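Local atomic coordinates of putative alkaline phosphatase (Pseudomonas fluorescens, PDB entry 4F1V), a protein that binds phosphate with high affinity in the periplasm and probably serves as the solute-binding component of the PstSACB ABC transporter for phosphate import. Residues L85-P89 / P265-P270. Numbering follows the deposited sequence.
Sequences LIQVP and PDAWVP
Gln87 reaches across from residues 85-89 of strand 85-94 as an extended arm, its CG anti to the backbone N (chi1 -176°), and lays its amide against the turn at Pro265. NE2 donates to Pro265 O at 3.0 Å; the acceptor lies almost in the amide plane, but the donor stands well above the carbonyl plane. Trp268 N, inside the turn, approaches the same oxygen from the opposite face, 3.3 Å from Pro265 O. A water accepts a second bond from Gln87 NE2, while Gln87 OE1 is taken by the backbone N of Leu66, so both ends of the amide are engaged and its rotation is fixed. The Val269 side chain crosses the arm at about a right angle, its CG2 3.6 Å from Gln87 CD. The strand is an outer one of a mixed five-stranded sheet in this Venus-flytrap phosphate-binding protein, hydrogen-bonded to strand 291-299; the loop 265-270 packs against it largely through side chains, Val269 and Pro270 also touching strand 291-299. A leucine in place of Gln87 would probably cost Pro265 O one of its two donors and leave Leu66 N and the water without their amide partner. Towards the start of the strand, Leu85 CD1 meets the Pro265 ring at CG, 3.6 Å away. Gln87 O and Val88 CG1 approach the Trp268 indole obliquely; Gln87 O lies 3.0 Å from Trp268 CB, and Val88 CG1 is 3.9 Å from Trp268 CE3. Farther along, Pro89 covers the buried Trp268 O, which has no polar partner, and its CG packs on Pro270 CD.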
loop_
_atom_site.group_PDB
_atom_site.type_symbol
_atom_site.label_atom_id
_atom_site.label_comp_id
_atom_site.label_asym_id
_atom_site.label_seq_id
_atom_site.Cartn_x
_atom_site.Cartn_y
_atom_site.Cartn_z
ATOM N N LEU A 85 -12.706 -9.391 -12.292
ATOM C CA LEU A 85 -11.619 -9.322 -11.321
ATOM C C LEU A 85 -12.214 -8.952 -9.945
ATOM O O LEU A 85 -13.327 -8.392 -9.829
ATOM C CB LEU A 85 -10.498 -8.346 -11.738
ATOM C CG LEU A 85 -10.787 -6.829 -11.824
ATOM C CD1 LEU A 85 -10.893 -6.109 -10.475
ATOM C CD2 LEU A 85 -9.743 -6.116 -12.661
ATOM N N ILE A 86 -11.408 -9.241 -8.945
ATOM C CA ILE A 86 -11.632 -9.008 -7.526
ATOM C C ILE A 86 -10.488 -8.103 -7.022
ATOM O O ILE A 86 -9.321 -8.399 -7.241
ATOM C CB ILE A 86 -11.638 -10.337 -6.762
ATOM C CG1 ILE A 86 -12.831 -11.203 -7.202
ATOM C CG2 ILE A 86 -11.616 -10.087 -5.240
ATOM C CD1 ILE A 86 -12.795 -12.648 -6.685
ATOM N N GLN A 87 -10.862 -7.027 -6.320
ATOM C CA GLN A 87 -9.894 -6.116 -5.668
ATOM C C GLN A 87 -10.342 -6.012 -4.194
ATOM O O GLN A 87 -11.471 -5.598 -3.927
ATOM C CB GLN A 87 -9.934 -4.765 -6.324
ATOM C CG GLN A 87 -8.860 -3.805 -5.744
ATOM C CD GLN A 87 -8.879 -2.400 -6.361
ATOM O OE1 GLN A 87 -7.838 -1.822 -6.707
ATOM N NE2 GLN A 87 -10.077 -1.828 -6.475
ATOM N N VAL A 88 -9.452 -6.392 -3.257
ATOM C CA VAL A 88 -9.854 -6.398 -1.838
ATOM C C VAL A 88 -8.680 -5.937 -0.993
ATOM O O VAL A 88 -7.530 -6.242 -1.278
ATOM C CB VAL A 88 -10.294 -7.772 -1.318
ATOM C CG1 VAL A 88 -11.698 -8.121 -1.780
ATOM C CG2 VAL A 88 -9.314 -8.903 -1.723
ATOM N N PRO A 89 -8.957 -5.213 0.117
ATOM C CA PRO A 89 -7.853 -4.908 1.080
ATOM C C PRO A 89 -7.253 -6.180 1.608
ATOM O O PRO A 89 -7.976 -7.140 1.910
ATOM C CB PRO A 89 -8.589 -4.148 2.191
ATOM C CG PRO A 89 -9.669 -3.468 1.416
ATOM C CD PRO A 89 -10.201 -4.594 0.525
ATOM N N PRO A 265 -15.448 -3.410 -8.010
ATOM C CA PRO A 265 -14.197 -3.568 -7.288
ATOM C C PRO A 265 -13.683 -2.286 -6.623
ATOM O O PRO A 265 -12.945 -2.332 -5.620
ATOM C CB PRO A 265 -13.198 -4.078 -8.353
ATOM C CG PRO A 265 -14.053 -4.680 -9.410
ATOM C CD PRO A 265 -15.358 -3.908 -9.403
ATOM N N ASP A 266 -13.964 -1.110 -7.197
ATOM C CA ASP A 266 -13.480 0.116 -6.567
ATOM C C ASP A 266 -14.079 0.307 -5.157
ATOM O O ASP A 266 -13.450 0.922 -4.304
ATOM C CB ASP A 266 -13.837 1.320 -7.448
ATOM C CG ASP A 266 -13.271 2.630 -6.924
ATOM O OD1 ASP A 266 -14.036 3.449 -6.375
ATOM O OD2 ASP A 266 -12.051 2.823 -7.100
ATOM N N ALA A 267 -15.301 -0.208 -4.909
ATOM C CA ALA A 267 -15.968 -0.004 -3.633
ATOM C C ALA A 267 -15.288 -0.717 -2.511
ATOM O O ALA A 267 -15.575 -0.432 -1.325
ATOM C CB ALA A 267 -17.400 -0.411 -3.751
ATOM N N TRP A 268 -14.436 -1.704 -2.793
ATOM C CA TRP A 268 -13.842 -2.541 -1.778
ATOM C C TRP A 268 -12.615 -1.940 -1.099
ATOM O O TRP A 268 -12.241 -2.381 -0.037
ATOM C CB TRP A 268 -13.461 -3.888 -2.409
ATOM C CG TRP A 268 -14.686 -4.800 -2.504
ATOM C CD1 TRP A 268 -15.606 -4.847 -3.526
ATOM C CD2 TRP A 268 -15.150 -5.712 -1.518
ATOM N NE1 TRP A 268 -16.602 -5.733 -3.222
ATOM C CE2 TRP A 268 -16.387 -6.289 -2.003
ATOM C CE3 TRP A 268 -14.683 -6.144 -0.260
ATOM C CZ2 TRP A 268 -17.092 -7.260 -1.278
ATOM C CZ3 TRP A 268 -15.414 -7.079 0.465
ATOM C CH2 TRP A 268 -16.607 -7.607 -0.044
ATOM N N VAL A 269 -11.936 -0.997 -1.781
ATOM C CA VAL A 269 -10.675 -0.436 -1.217
ATOM C C VAL A 269 -10.977 0.908 -0.580
ATOM O O VAL A 269 -11.225 1.903 -1.284
ATOM C CB VAL A 269 -9.574 -0.266 -2.286
ATOM C CG1 VAL A 269 -8.357 0.409 -1.655
ATOM C CG2 VAL A 269 -9.233 -1.624 -2.876
ATOM N N PRO A 270 -10.933 1.010 0.752
ATOM C CA PRO A 270 -11.149 2.323 1.371
ATOM C C PRO A 270 -9.933 3.192 1.125
ATOM O O PRO A 270 -8.801 2.715 1.169
ATOM C CB PRO A 270 -11.238 2.010 2.890
ATOM C CG PRO A 270 -11.480 0.500 2.943
ATOM C CD PRO A 270 -10.722 -0.046 1.748
HETATM O O HOH W 1 -10.325 0.748 -7.674
#